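Local coordinates for FMN-dependent nitronate monooxygenase (PDB 5LSM), which probably oxidises propionate 3-nitronate with molecular oxygen to 3-oxopropanoate, nitrate and nitrite, using bound FMN as its cofactor, at residues 270-275 with 295-300; 27-32 with 56-61; 84-89 with 289-294. All blocks are in the same frame, centred on the assembly; numbering follows the deposited sequence.

Interaction 1. Residues 270-275 with 295-300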
loop_
_atom_site.group_PDB
_atom_site.type_symbol
_atom_site.label_atom_id
_atom_site.label_comp_id
_atom_site.label_asym_id
_atom_site.label_seq_id
_atom_site.Cartn_x
_atom_site.Cartn_y
_atom_site.Cartn_z
ATOM N N LEU A 270 -2.990 -18.627 4.794
ATOM C CA LEU A 270 -2.573 -19.992 5.121
ATOM C C LEU A 270 -2.964 -20.393 6.537
ATOM O O LEU A 270 -3.150 -21.569 6.799
ATOM C CB LEU A 270 -1.057 -20.170 4.923
ATOM C CG LEU A 270 -0.562 -20.243 3.471
ATOM C CD1 LEU A 270 0.941 -20.213 3.397
ATOM C CD2 LEU A 270 -1.074 -21.494 2.773
ATOM N N PHE A 271 -3.099 -19.431 7.444
ATOM C CA PHE A 271 -3.272 -19.749 8.859
ATOM C C PHE A 271 -4.725 -19.737 9.296
ATOM O O PHE A 271 -5.064 -20.284 10.340
ATOM C CB PHE A 271 -2.493 -18.763 9.729
ATOM C CG PHE A 271 -1.040 -18.718 9.424
ATOM C CD1 PHE A 271 -0.171 -19.627 10.006
ATOM C CD2 PHE A 271 -0.549 -17.835 8.478
ATOM C CE1 PHE A 271 1.179 -19.599 9.717
ATOM C CE2 PHE A 271 0.808 -17.796 8.181
ATOM C CZ PHE A 271 1.666 -18.693 8.792
ATOM N N SER A 272 -5.571 -19.056 8.540
ATOM C CA SER A 272 -6.938 -18.792 8.991
ATOM C C SER A 272 -8.023 -19.080 7.928
ATOM O O SER A 272 -9.158 -19.408 8.278
ATOM C CB SER A 272 -7.034 -17.347 9.453
ATOM O OG SER A 272 -6.978 -16.484 8.332
ATOM N N GLY A 273 -7.670 -18.975 6.645
ATOM C CA GLY A 273 -8.658 -18.984 5.556
ATOM C C GLY A 273 -8.917 -17.621 4.924
ATOM O O GLY A 273 -9.646 -17.512 3.932
ATOM N N ARG A 274 -8.376 -16.570 5.537
ATOM C CA ARG A 274 -8.645 -15.205 5.099
ATOM C C ARG A 274 -7.352 -14.414 5.032
ATOM O O ARG A 274 -6.453 -14.596 5.870
ATOM C CB ARG A 274 -9.657 -14.529 6.049
ATOM C CG ARG A 274 -11.079 -14.507 5.497
ATOM C CD ARG A 274 -12.050 -13.733 6.378
ATOM N NE ARG A 274 -12.084 -12.344 5.971
ATOM C CZ ARG A 274 -13.111 -11.726 5.410
ATOM N NH1 ARG A 274 -14.290 -12.306 5.296
ATOM N NH2 ARG A 274 -12.969 -10.471 5.045
ATOM N N PRO A 275 -7.224 -13.549 4.019
ATOM C CA PRO A 275 -6.007 -12.727 3.880
ATOM C C PRO A 275 -5.642 -11.972 5.167
ATOM O O PRO A 275 -6.453 -11.207 5.681
ATOM C CB PRO A 275 -6.370 -11.735 2.788
ATOM C CG PRO A 275 -7.464 -12.374 2.035
ATOM C CD PRO A 275 -8.233 -13.219 3.011
ATOM N N PRO A 295 -9.109 -23.963 3.248
ATOM C CA PRO A 295 -10.529 -23.842 3.536
ATOM C C PRO A 295 -10.963 -22.445 3.988
ATOM O O PRO A 295 -10.158 -21.657 4.507
ATOM C CB PRO A 295 -10.763 -24.868 4.657
ATOM C CG PRO A 295 -9.414 -25.255 5.147
ATOM C CD PRO A 295 -8.477 -25.053 4.015
ATOM N N ASP A 296 -12.260 -22.190 3.866
ATOM C CA ASP A 296 -12.825 -20.916 4.253
ATOM C C ASP A 296 -12.589 -20.608 5.731
ATOM O O ASP A 296 -12.469 -21.503 6.555
ATOM C CB ASP A 296 -14.315 -20.880 3.940
ATOM C CG ASP A 296 -14.597 -20.871 2.455
ATOM O OD1 ASP A 296 -13.690 -20.497 1.681
ATOM O OD2 ASP A 296 -15.732 -21.234 2.069
ATOM N N PHE A 297 -12.419 -19.320 6.006
ATOM C CA PHE A 297 -12.298 -18.769 7.345
ATOM C C PHE A 297 -13.514 -19.115 8.227
ATOM O O PHE A 297 -14.651 -18.922 7.802
ATOM C CB PHE A 297 -12.162 -17.245 7.201
ATOM C CG PHE A 297 -12.028 -16.522 8.487
ATOM C CD1 PHE A 297 -10.799 -16.451 9.126
ATOM C CD2 PHE A 297 -13.137 -15.936 9.082
ATOM C CE1 PHE A 297 -10.672 -15.815 10.348
ATOM C CE2 PHE A 297 -13.018 -15.266 10.291
ATOM C CZ PHE A 297 -11.780 -15.205 10.923
ATOM N N PRO A 298 -13.280 -19.580 9.476
ATOM C CA PRO A 298 -11.995 -19.751 10.156
ATOM C C PRO A 298 -11.465 -21.194 10.225
ATOM O O PRO A 298 -10.726 -21.534 11.156
ATOM C CB PRO A 298 -12.304 -19.262 11.572
ATOM C CG PRO A 298 -13.704 -19.703 11.784
ATOM C CD PRO A 298 -14.388 -19.561 10.449
ATOM N N LEU A 299 -11.757 -22.008 9.221
ATOM C CA LEU A 299 -11.534 -23.441 9.358
ATOM C C LEU A 299 -10.049 -23.820 9.347
ATOM O O LEU A 299 -9.638 -24.701 10.088
ATOM C CB LEU A 299 -12.324 -24.208 8.303
ATOM C CG LEU A 299 -13.828 -23.966 8.438
ATOM C CD1 LEU A 299 -14.612 -24.559 7.288
ATOM C CD2 LEU A 299 -14.357 -24.462 9.784
ATOM N N ALA A 300 -9.234 -23.044 8.647
ATOM C CA ALA A 300 -7.864 -23.454 8.332
ATOM C C ALA A 300 -6.929 -23.497 9.540
ATOM O O ALA A 300 -5.928 -24.209 9.514
ATOM C CB ALA A 300 -7.280 -22.551 7.258
HETATM O O HOH W 1 -3.909 -24.193 7.440
HETATM O O HOH W 2 -12.956 -17.261 3.889
#
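Near the FMN pocket of this TIM-barrel-type flavoenzyme, the loop that joins strands 265-268 and 276-279 packs against the loop leading into helix 301-313. Two loops are joined here without a single direct hydrogen bond. Ser272 O points at the backbone of the partner loop, where Phe297 CA, 3.3 Å from Ser272 O, and the CA of Pro298 both offer it CA-H...O contacts. Gly273 CA lies 3.2 Å from Pro295 O, so close that a side chain on that face would collide with the backbone of 295-297; the positive phi of Gly273 (105°) also suits glycine. Phe297, its CG anti to the backbone N (chi1 180°), sends its ring toward Ser272 and Arg274. Ser272 CB sits at the ring's edge, in plane, 3.9 Å from Phe297 CD1, while Arg274 CD approaches the ring obliquely, 3.5 Å from Phe297 CG, and Arg274 CG lies 3.4 Å from Phe297 CB. Pro298 CB, after a cis peptide, lies over the centre of one ring face. The hydroxyl of Ser272 accepts from Arg274 N in an ST turn (Arg274 N to Ser272 OG 3.1 Å) and also bonds His182; the guanidinium of Arg274 reaches His185 O. One water, donating to Leu270 O and Ala300 O, bridges the backbones. Cohesion between the loops thus rests on close packing, weak CH donors and shared water.

Interaction 2. Residues 27-32 with 56-61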
loop_
_atom_site.group_PDB
_atom_site.type_symbol
_atom_site.label_atom_id
_atom_site.label_comp_id
_atom_site.label_asym_id
_atom_site.label_seq_id
_atom_site.Cartn_x
_atom_site.Cartn_y
_atom_site.Cartn_z
ATOM N N ALA A 27 -5.035 -5.845 30.279
ATOM C CA ALA A 27 -3.938 -5.021 30.825
ATOM C C ALA A 27 -3.473 -3.925 29.840
ATOM O O ALA A 27 -3.143 -2.795 30.259
ATOM C CB ALA A 27 -2.773 -5.886 31.285
ATOM N N LEU A 28 -3.540 -4.218 28.542
ATOM C CA LEU A 28 -3.187 -3.224 27.521
ATOM C C LEU A 28 -4.342 -2.240 27.307
ATOM O O LEU A 28 -4.141 -1.018 27.251
ATOM C CB LEU A 28 -2.799 -3.906 26.199
ATOM C CG LEU A 28 -2.415 -2.950 25.070
ATOM C CD1 LEU A 28 -1.156 -2.194 25.430
ATOM C CD2 LEU A 28 -2.265 -3.672 23.739
ATOM N N ALA A 29 -5.558 -2.766 27.214
ATOM C CA ALA A 29 -6.739 -1.905 27.156
ATOM C C ALA A 29 -6.802 -0.926 28.351
ATOM O O ALA A 29 -6.946 0.270 28.163
ATOM C CB ALA A 29 -8.005 -2.742 27.066
ATOM N N ILE A 30 -6.606 -1.432 29.562
ATOM C CA ILE A 30 -6.590 -0.581 30.759
ATOM C C ILE A 30 -5.558 0.535 30.612
ATOM O O ILE A 30 -5.844 1.700 30.871
ATOM C CB ILE A 30 -6.230 -1.407 32.024
ATOM C CG1 ILE A 30 -7.384 -2.350 32.416
ATOM C CG2 ILE A 30 -5.881 -0.494 33.194
ATOM C CD1 ILE A 30 -6.945 -3.517 33.276
ATOM N N ALA A 31 -4.339 0.162 30.242
ATOM C CA ALA A 31 -3.228 1.106 30.263
ATOM C C ALA A 31 -3.458 2.238 29.262
ATOM O O ALA A 31 -3.168 3.394 29.563
ATOM C CB ALA A 31 -1.900 0.392 29.976
ATOM N N VAL A 32 -4.007 1.909 28.094
ATOM C CA VAL A 32 -4.230 2.910 27.049
ATOM C C VAL A 32 -5.407 3.832 27.374
ATOM O O VAL A 32 -5.342 5.050 27.112
ATOM C CB VAL A 32 -4.432 2.274 25.643
ATOM C CG1 VAL A 32 -4.709 3.360 24.614
ATOM C CG2 VAL A 32 -3.207 1.467 25.228
ATOM N N THR A 56 -14.805 -7.643 33.323
ATOM C CA THR A 56 -14.841 -7.369 34.749
ATOM C C THR A 56 -13.459 -6.851 35.215
ATOM O O THR A 56 -13.365 -5.809 35.880
ATOM C CB THR A 56 -15.317 -8.614 35.556
ATOM O OG1 THR A 56 -16.715 -8.824 35.319
ATOM C CG2 THR A 56 -15.116 -8.425 37.055
ATOM N N ALA A 57 -12.391 -7.500 34.758
ATOM C CA ALA A 57 -11.035 -7.025 35.030
ATOM C C ALA A 57 -10.779 -5.603 34.505
ATOM O O ALA A 57 -10.120 -4.807 35.172
ATOM C CB ALA A 57 -10.002 -7.987 34.472
ATOM N N ILE A 58 -11.316 -5.261 33.341
ATOM C CA ILE A 58 -11.163 -3.892 32.843
ATOM C C ILE A 58 -11.881 -2.889 33.748
ATOM O O ILE A 58 -11.301 -1.869 34.134
ATOM C CB ILE A 58 -11.645 -3.749 31.387
ATOM C CG1 ILE A 58 -10.645 -4.431 30.442
ATOM C CG2 ILE A 58 -11.803 -2.278 31.007
ATOM C CD1 ILE A 58 -11.233 -4.822 29.094
ATOM N N ARG A 59 -13.095 -3.225 34.174
ATOM C CA ARG A 59 -13.943 -2.255 34.865
ATOM C C ARG A 59 -13.510 -1.979 36.299
ATOM O O ARG A 59 -13.864 -0.953 36.867
ATOM C CB ARG A 59 -15.415 -2.673 34.818
ATOM C CG ARG A 59 -16.063 -2.482 33.451
ATOM C CD ARG A 59 -15.959 -1.050 32.912
ATOM N NE ARG A 59 -17.077 -0.746 32.004
ATOM C CZ ARG A 59 -17.035 0.120 30.988
ATOM N NH1 ARG A 59 -15.938 0.828 30.741
ATOM N NH2 ARG A 59 -18.115 0.304 30.234
ATOM N N SER A 60 -12.676 -2.835 36.866
ATOM C CA SER A 60 -12.263 -2.614 38.232
ATOM C C SER A 60 -10.897 -1.958 38.322
ATOM O O SER A 60 -10.292 -1.944 39.388
ATOM C CB SER A 60 -12.285 -3.927 39.000
ATOM O OG SER A 60 -11.449 -4.862 38.378
ATOM N N GLN A 61 -10.383 -1.460 37.197
ATOM C CA GLN A 61 -9.135 -0.673 37.201
ATOM C C GLN A 61 -9.304 0.686 36.525
ATOM O O GLN A 61 -8.448 1.566 36.663
ATOM C CB GLN A 61 -7.995 -1.461 36.523
ATOM C CG GLN A 61 -7.352 -2.527 37.406
ATOM C CD GLN A 61 -6.050 -3.112 36.838
ATOM O OE1 GLN A 61 -5.238 -2.413 36.227
ATOM N NE2 GLN A 61 -5.829 -4.390 37.089
#
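Ile30 is the centre of a helix-to-helix contact within the parallel beta/alpha fold, where helix 26-35 meets the C-terminal end of helix 48-59. Ile30 CA and Ile58 CA, 6.0 Å apart, mark the closest backbone approach of the two segments. The first shell around Ile30 is made by Ile58 and the side-chain amide of Gln61. Ile30 CG1 lies alongside the partner backbone, 4.1 Å from Ile58 CA, and meets the branch of Ile58 at 4.3 Å between Ile30 CG1 and Ile58 CG1. The Gln61 side chain crosses Ile30 at about a right angle and covers the exposed margin of the contact. Ala29 adds a smaller contribution: its methyl CB touches Ile58 CD1, the end of the longer branch, at 4.3 Å. In both isoleucines CG1 is anti to the carbonyl carbon and beside the backbone N (chi1 -71° in Ile30 and -72° in Ile58), and chi2 near 158° extends the chain to CD1.

One shell further out lies what positions Gln61: the chain leaves helical geometry at Ser60, and Gln61 N bonds Ile58 O, a turn that brings the side chain back toward helix 26-35. Beyond it, Arg59 points the other way, to the end of helix 115-124 through a hydrogen bond to Phe124 O, and to a salt bridge with Glu127, just before strand 128-132. On the far side of helix 26-35, Leu28 and Val32 pack on Gln17 of strand 15-17. At the solvent margin, the amide oxygen OE1 of Gln61 sits astride two methyls, 3.6 Å from each of CG2 and CD1 of Ile30.

Interaction 3. Residues 84-89 with 289-294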
loop_
_atom_site.group_PDB
_atom_site.type_symbol
_atom_site.label_atom_id
_atom_site.label_comp_id
_atom_site.label_asym_id
_atom_site.label_seq_id
_atom_site.Cartn_x
_atom_site.Cartn_y
_atom_site.Cartn_z
ATOM N N ALA A 84 -10.100 -31.858 4.060
ATOM C CA ALA A 84 -9.342 -33.089 3.965
ATOM C C ALA A 84 -8.252 -32.982 2.902
ATOM O O ALA A 84 -7.160 -33.498 3.089
ATOM C CB ALA A 84 -10.281 -34.245 3.650
ATOM N N ALA A 85 -8.538 -32.300 1.791
ATOM C CA ALA A 85 -7.525 -32.090 0.728
ATOM C C ALA A 85 -6.372 -31.187 1.163
ATOM O O ALA A 85 -5.253 -31.319 0.666
ATOM C CB ALA A 85 -8.170 -31.527 -0.526
ATOM N N TRP A 86 -6.681 -30.205 2.006
ATOM C CA TRP A 86 -5.676 -29.284 2.525
ATOM C C TRP A 86 -4.780 -30.031 3.495
ATOM O O TRP A 86 -3.558 -29.894 3.457
ATOM C CB TRP A 86 -6.357 -28.094 3.236
ATOM C CG TRP A 86 -5.416 -27.092 3.777
ATOM C CD1 TRP A 86 -5.337 -26.667 5.058
ATOM C CD2 TRP A 86 -4.387 -26.396 3.053
ATOM N NE1 TRP A 86 -4.309 -25.766 5.193
ATOM C CE2 TRP A 86 -3.719 -25.572 3.970
ATOM C CE3 TRP A 86 -3.970 -26.394 1.716
ATOM C CZ2 TRP A 86 -2.662 -24.742 3.600
ATOM C CZ3 TRP A 86 -2.917 -25.573 1.348
ATOM C CH2 TRP A 86 -2.268 -24.766 2.291
ATOM N N LEU A 87 -5.403 -30.834 4.352
ATOM C CA LEU A 87 -4.680 -31.688 5.298
ATOM C C LEU A 87 -3.685 -32.580 4.560
ATOM O O LEU A 87 -2.521 -32.682 4.952
ATOM C CB LEU A 87 -5.680 -32.548 6.091
ATOM C CG LEU A 87 -5.572 -32.641 7.616
ATOM C CD1 LEU A 87 -4.973 -31.392 8.246
ATOM C CD2 LEU A 87 -6.948 -32.919 8.204
ATOM N N GLU A 88 -4.136 -33.157 3.449
ATOM C CA GLU A 88 -3.311 -34.043 2.629
ATOM C C GLU A 88 -2.096 -33.307 2.107
ATOM O O GLU A 88 -1.001 -33.858 2.062
ATOM C CB GLU A 88 -4.135 -34.574 1.444
ATOM C CG GLU A 88 -3.458 -35.669 0.638
ATOM C CD GLU A 88 -4.185 -35.974 -0.661
ATOM O OE1 GLU A 88 -5.370 -35.586 -0.802
ATOM O OE2 GLU A 88 -3.574 -36.623 -1.539
ATOM N N GLN A 89 -2.305 -32.065 1.683
ATOM C CA GLN A 89 -1.216 -31.214 1.202
ATOM C C GLN A 89 -0.122 -30.923 2.241
ATOM O O GLN A 89 1.040 -30.720 1.887
ATOM C CB GLN A 89 -1.783 -29.891 0.738
ATOM C CG GLN A 89 -2.689 -29.993 -0.461
ATOM C CD GLN A 89 -2.379 -28.919 -1.471
ATOM O OE1 GLN A 89 -1.210 -28.574 -1.698
ATOM N NE2 GLN A 89 -3.418 -28.349 -2.053
ATOM N N PRO A 289 2.670 -17.011 -0.649
ATOM C CA PRO A 289 1.935 -16.585 0.539
ATOM C C PRO A 289 0.416 -16.850 0.496
ATOM O O PRO A 289 -0.189 -17.171 1.536
ATOM C CB PRO A 289 2.225 -15.088 0.584
ATOM N N MET A 290 -0.193 -16.703 -0.687
ATOM C CA MET A 290 -1.630 -16.959 -0.880
ATOM C C MET A 290 -1.822 -18.337 -1.474
ATOM O O MET A 290 -1.015 -18.776 -2.294
ATOM C CB MET A 290 -2.257 -15.926 -1.837
ATOM C CG MET A 290 -2.437 -14.523 -1.261
ATOM S SD MET A 290 -3.383 -14.438 0.280
ATOM C CE MET A 290 -5.061 -14.689 -0.295
ATOM N N ASN A 291 -2.931 -18.988 -1.128
ATOM C CA ASN A 291 -3.228 -20.319 -1.662
ATOM C C ASN A 291 -4.725 -20.575 -1.803
ATOM O O ASN A 291 -5.467 -20.546 -0.828
ATOM C CB ASN A 291 -2.590 -21.396 -0.784
ATOM C CG ASN A 291 -2.466 -22.741 -1.493
ATOM O OD1 ASN A 291 -3.420 -23.231 -2.098
ATOM N ND2 ASN A 291 -1.293 -23.356 -1.389
ATOM N N GLU A 292 -5.124 -20.997 -2.995
ATOM C CA GLU A 292 -6.529 -21.123 -3.361
ATOM C C GLU A 292 -7.176 -22.370 -2.739
ATOM O O GLU A 292 -8.398 -22.460 -2.658
ATOM C CB GLU A 292 -6.658 -21.163 -4.886
ATOM C CG GLU A 292 -5.994 -19.977 -5.605
ATOM C CD GLU A 292 -4.449 -20.013 -5.622
ATOM O OE1 GLU A 292 -3.835 -21.114 -5.630
ATOM O OE2 GLU A 292 -3.836 -18.919 -5.660
ATOM N N ALA A 293 -6.350 -23.289 -2.231
ATOM C CA ALA A 293 -6.819 -24.579 -1.680
ATOM C C ALA A 293 -7.176 -24.570 -0.176
ATOM O O ALA A 293 -7.741 -25.528 0.325
ATOM C CB ALA A 293 -5.766 -25.647 -1.943
ATOM N N VAL A 294 -6.817 -23.507 0.536
ATOM C CA VAL A 294 -7.106 -23.382 1.958
ATOM C C VAL A 294 -8.607 -23.258 2.227
ATOM O O VAL A 294 -9.302 -22.537 1.541
ATOM C CB VAL A 294 -6.404 -22.150 2.540
ATOM C CG1 VAL A 294 -6.590 -22.071 4.049
ATOM C CG2 VAL A 294 -4.925 -22.190 2.180
#
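A tryptophan laid against an Asx turn carries this contact, which joins helix 80-89 to the loop between helices 282-287 and 301-313, away from the FMN site. The indole of Trp86 is the broad surface on which the loop settles. With CG anti to the backbone N (chi1 -179°), the ring system projects from the helix toward residues 291-294, and each partner approaches it differently.

Val294 comes over a face. Its side chain lies beside that of Trp86 and points the same way, so that the CG2 methyl stands 3.8 Å from the centroid of the six-membered ring, 16° off the ring normal, in a CH-pi contact. Within that ring, Trp86 CZ2 and CH2 are the atoms nearest to this methyl. Val294 CG2 is anti to its own carbonyl carbon, while CG1 is anti to the backbone N and turns to Ala300, farther along the same loop.

Asn291 comes instead at the edge. The two side chains reach tip to tip, with the amide plane 72° from the ring plane and Asn291 ND2 3.9 Å from Trp86 CZ3. This is a van der Waals approach: the amide NH2 has its hydrogen bond with Met287 O. The other end of the amide is committed too, since OD1 uses an in-plane lone pair to accept from Ala293 N at 2.9 Å, closing the Asx turn within the type I beta turn 291-294. Held at both ends, the amide has its rotation fixed.

Ala293, placed by that turn, directs its methyl at the helix. Ala293 CB lies 4.1 Å from Trp86 CE3, and on the more exposed margin the bent side chain of Gln89 brings NE2 to 3.6 Å from the same Ala293 CB.

Overall arrangement
From the N terminus, interaction 2 comes first: it closes a short loop in which strand 39-42 lies between two helices, and it is complete before either other contact begins. Helix 80-89 then opens interaction 3, which waits some 200 residues, through most of the barrel strands, for its partner at 289-294. Segment 270-275 lies within that span, but its partner 295-300 follows beyond it, so interactions 1 and 3 cross. Interaction 1 itself closes a short span holding strand 276-279 and helix 282-287. Their centres are about 10 Å apart, and they touch where Leu270 meets Trp86 and Ala300 meets Val294, making one continuous packed region. Interaction 2 lies on the opposite side of the chain's centre.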